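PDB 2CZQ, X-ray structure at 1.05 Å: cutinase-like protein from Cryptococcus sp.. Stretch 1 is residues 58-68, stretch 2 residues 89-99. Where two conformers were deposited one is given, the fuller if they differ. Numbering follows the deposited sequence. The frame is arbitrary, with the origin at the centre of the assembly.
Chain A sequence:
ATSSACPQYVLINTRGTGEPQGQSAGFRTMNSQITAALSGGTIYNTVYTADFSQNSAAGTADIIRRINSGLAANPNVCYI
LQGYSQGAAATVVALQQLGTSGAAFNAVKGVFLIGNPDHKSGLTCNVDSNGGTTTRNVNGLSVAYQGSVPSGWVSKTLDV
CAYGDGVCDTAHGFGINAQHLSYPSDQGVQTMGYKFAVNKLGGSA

Stretch 1, residues 58-68: AGTADIIRRIN
Stretch 2 89-99: AATVVALQQLG

Two helices of one chain pack here: residues 58-68 are helical throughout, within a helix that extends beyond both ends, and residues 89-98 are helical up to Gly99. Their N-to-C directions make an angle of 58° (signed crossing angle -58°), and the axes approach to 8.3 Å. Within each stretch the backbone is held by regular i-to-i+4 N-O hydrogen bonds. Register is set by Thr60 and Ala90, whose CA atoms lie 4.9 Å apart, and the contact buries 433 Å² summed over both sides.

The main bump is Thr60, with 79 Å² covered. Its side chain is a knob in a hole formed by Ala90, Val93, Ala94 and Gln97. With chi1 at -66° (m), Thr60 OG1 donates a hydrogen bond to Ala90 O at 2.8 Å and lies 3.8 Å from Val93 CB. Ala90 O also accepts the helical bond from Ala94 N (3.0 Å), so it serves both its own helix and the neighbour. Thr60 CG2 lies 3.6 Å from Ala94 N and 4.0 Å from Ala94 CB. Ala90 and Ala94 carry only a methyl each, and Thr60 reaches backbone atoms with both branches.

Gly59 flanks this close point. An ideal CB there would point toward stretch 2 and stand 3.6 Å from Ala90 CB; with none present, Gly59 C is 4.4 Å from Ala90 CB.

Farther along, Ile63, Ile64 and Ile67 point toward stretch 2, and each has chi1 m and chi2 t. Buried Ile63 places CD1 3.8 Å from Thr91 OG1 and 3.9 Å from Ala90 O, while its CG2 is 4.2 Å from Ala94 CB. Ile64 CG1 comes within 4.1 Å of Ala94 CB, so this methyl is touched by the side chains of Thr60, Ile63 and Ile64. Larger side chains fill the interface as the helices diverge: Leu98 (chi1 -71°, m; chi2 171°, t) sets CD2 3.9 Å from Ile64 CG1 and CD1 3.9 Å from Ile67 CD1, with 62 Å² covered.

Gln97 (chi1 m, chi2 t) forms the exposed border. Its amide end lies against two methyls, with Gln97 NE2 3.9 Å from Thr60 CG2 and Gln97 OE1 3.7 Å from Ile64 CD1. Out of reach of stretch 2, Arg65 NH1 makes a salt bridge to Asp62 OD1 at 2.5 Å. Gly99 leaves helical geometry at phi/psi 80/-173, where a CB would be jammed against the preceding carbonyl O, a constraint that calls for glycine independently of the helix contact.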

# COMPACT_ATOMS: atom_id res chain seq x y z
N ALA A 58 6.72 -3.24 -14.51
CA ALA A 58 6.51 -1.86 -14.93
C ALA A 58 5.87 -1.03 -13.81
O ALA A 58 6.13 0.16 -13.69
CB ALA A 58 5.68 -1.79 -16.20
N GLY A 59 5.03 -1.67 -13.00
CA GLY A 59 4.42 -1.00 -11.86
C GLY A 59 5.46 -0.65 -10.80
O GLY A 59 5.54 0.49 -10.35
N THR A 60 6.26 -1.63 -10.41
CA THR A 60 7.34 -1.39 -9.47
C THR A 60 8.25 -0.26 -9.96
O THR A 60 8.61 0.63 -9.19
CB THR A 60 8.14 -2.69 -9.29
OG1 THR A 60 7.31 -3.66 -8.64
CG2 THR A 60 9.37 -2.48 -8.39
N ALA A 61 8.62 -0.31 -11.23
CA ALA A 61 9.51 0.71 -11.80
C ALA A 61 8.89 2.10 -11.73
O ALA A 61 9.59 3.08 -11.45
CB ALA A 61 9.90 0.36 -13.22
N ASP A 62 7.59 2.19 -11.99
CA ASP A 62 6.94 3.49 -12.02
C ASP A 62 6.73 4.07 -10.61
O ASP A 62 6.80 5.29 -10.43
CB ASP A 62 5.64 3.44 -12.81
CG ASP A 62 5.13 4.81 -13.15
OD1 ASP A 62 5.89 5.60 -13.76
OD2 ASP A 62 3.98 5.15 -12.83
N ILE A 63 6.50 3.21 -9.62
CA ILE A 63 6.48 3.66 -8.22
C ILE A 63 7.81 4.36 -7.89
O ILE A 63 7.85 5.47 -7.37
CB ILE A 63 6.28 2.47 -7.26
CG1 ILE A 63 4.88 1.88 -7.40
CG2 ILE A 63 6.53 2.89 -5.81
CD1 ILE A 63 4.76 0.49 -6.77
N ILE A 64 8.90 3.66 -8.19
CA ILE A 64 10.23 4.14 -7.86
C ILE A 64 10.56 5.39 -8.67
O ILE A 64 11.14 6.35 -8.14
CB ILE A 64 11.27 3.02 -8.01
CG1 ILE A 64 11.01 1.92 -6.97
CG2 ILE A 64 12.68 3.58 -7.89
CD1 ILE A 64 11.84 0.67 -7.14
N ARG A 65 10.16 5.41 -9.94
CA ARG A 65 10.33 6.58 -10.79
C ARG A 65 9.67 7.81 -10.15
O ARG A 65 10.29 8.88 -10.08
CB ARG A 65 9.76 6.33 -12.19
CG ARG A 65 9.71 7.56 -13.10
CD ARG A 65 8.54 7.53 -14.08
NE ARG A 65 7.54 8.56 -13.81
CZ ARG A 65 6.59 8.49 -12.88
NH1 ARG A 65 6.49 7.43 -12.09
NH2 ARG A 65 5.74 9.49 -12.73
N ARG A 66 8.43 7.67 -9.69
CA ARG A 66 7.73 8.79 -9.08
C ARG A 66 8.41 9.25 -7.80
O ARG A 66 8.54 10.46 -7.56
CB ARG A 66 6.25 8.46 -8.82
CG ARG A 66 5.44 9.62 -8.25
CD ARG A 66 5.35 10.79 -9.21
NE ARG A 66 4.65 11.97 -8.70
CZ ARG A 66 5.21 12.91 -7.94
NH1 ARG A 66 6.47 12.81 -7.54
NH2 ARG A 66 4.48 13.96 -7.57
N ILE A 67 8.86 8.30 -6.98
CA ILE A 67 9.57 8.64 -5.75
C ILE A 67 10.81 9.48 -6.07
O ILE A 67 11.04 10.54 -5.49
CB ILE A 67 9.97 7.37 -4.98
CG1 ILE A 67 8.73 6.69 -4.40
CG2 ILE A 67 11.00 7.69 -3.88
CD1 ILE A 67 9.01 5.29 -3.86
N ASN A 68 11.62 8.99 -7.01
CA ASN A 68 12.88 9.65 -7.32
C ASN A 68 12.69 10.98 -8.02
O ASN A 68 13.40 11.94 -7.74
CB ASN A 68 13.79 8.71 -8.10
CG ASN A 68 14.33 7.57 -7.25
OD1 ASN A 68 14.46 7.69 -6.03
ND2 ASN A 68 14.64 6.45 -7.89
N ALA A 89 1.65 -6.38 -4.48
CA ALA A 89 2.86 -7.12 -4.84
C ALA A 89 3.88 -6.19 -5.49
O ALA A 89 5.06 -6.20 -5.15
CB ALA A 89 2.53 -8.29 -5.75
N ALA A 90 3.42 -5.35 -6.42
CA ALA A 90 4.33 -4.40 -7.07
C ALA A 90 5.00 -3.47 -6.05
O ALA A 90 6.17 -3.11 -6.19
CB ALA A 90 3.60 -3.59 -8.12
N THR A 91 4.24 -3.08 -5.03
CA THR A 91 4.74 -2.22 -3.97
C THR A 91 5.77 -2.95 -3.10
O THR A 91 6.83 -2.40 -2.80
CB THR A 91 3.58 -1.70 -3.12
OG1 THR A 91 2.68 -0.94 -3.94
CG2 THR A 91 4.07 -0.70 -2.08
N VAL A 92 5.45 -4.18 -2.71
CA VAL A 92 6.38 -5.00 -1.93
C VAL A 92 7.72 -5.12 -2.66
O VAL A 92 8.78 -4.96 -2.05
CB VAL A 92 5.77 -6.39 -1.65
CG1 VAL A 92 6.82 -7.35 -1.12
CG2 VAL A 92 4.60 -6.27 -0.68
N VAL A 93 7.67 -5.40 -3.95
CA VAL A 93 8.90 -5.55 -4.72
C VAL A 93 9.65 -4.23 -4.82
O VAL A 93 10.89 -4.21 -4.78
CB VAL A 93 8.63 -6.22 -6.09
CG1 VAL A 93 9.90 -6.32 -6.93
CG2 VAL A 93 8.04 -7.61 -5.86
N ALA A 94 8.92 -3.11 -4.89
CA ALA A 94 9.57 -1.80 -4.80
C ALA A 94 10.34 -1.65 -3.49
O ALA A 94 11.47 -1.16 -3.49
CB ALA A 94 8.56 -0.66 -4.97
N LEU A 95 9.76 -2.09 -2.38
CA LEU A 95 10.45 -2.00 -1.09
C LEU A 95 11.73 -2.82 -1.11
O LEU A 95 12.78 -2.39 -0.61
CB LEU A 95 9.57 -2.47 0.06
CG LEU A 95 8.16 -1.91 0.17
CD1 LEU A 95 7.52 -2.38 1.47
CD2 LEU A 95 8.13 -0.38 0.09
N GLN A 96 11.65 -4.01 -1.70
CA GLN A 96 12.80 -4.90 -1.81
C GLN A 96 13.93 -4.25 -2.61
O GLN A 96 15.11 -4.41 -2.27
CB GLN A 96 12.39 -6.23 -2.45
CG GLN A 96 11.39 -7.02 -1.62
CD GLN A 96 10.77 -8.18 -2.37
OE1 GLN A 96 11.01 -8.36 -3.57
NE2 GLN A 96 9.95 -8.97 -1.68
N GLN A 97 13.57 -3.50 -3.64
CA GLN A 97 14.55 -2.82 -4.49
C GLN A 97 15.08 -1.53 -3.87
O GLN A 97 16.24 -1.20 -4.06
CB GLN A 97 13.96 -2.52 -5.86
CG GLN A 97 13.77 -3.77 -6.70
CD GLN A 97 13.25 -3.48 -8.09
OE1 GLN A 97 13.37 -2.35 -8.59
NE2 GLN A 97 12.68 -4.49 -8.73
N LEU A 98 14.23 -0.81 -3.14
CA LEU A 98 14.64 0.45 -2.53
C LEU A 98 15.64 0.26 -1.40
O LEU A 98 16.48 1.12 -1.16
CB LEU A 98 13.44 1.23 -2.03
CG LEU A 98 12.53 1.86 -3.09
CD1 LEU A 98 11.28 2.42 -2.44
CD2 LEU A 98 13.26 2.93 -3.90
N GLY A 99 15.54 -0.86 -0.70
CA GLY A 99 16.38 -1.09 0.47
C GLY A 99 15.84 -0.36 1.68
O GLY A 99 14.75 0.21 1.65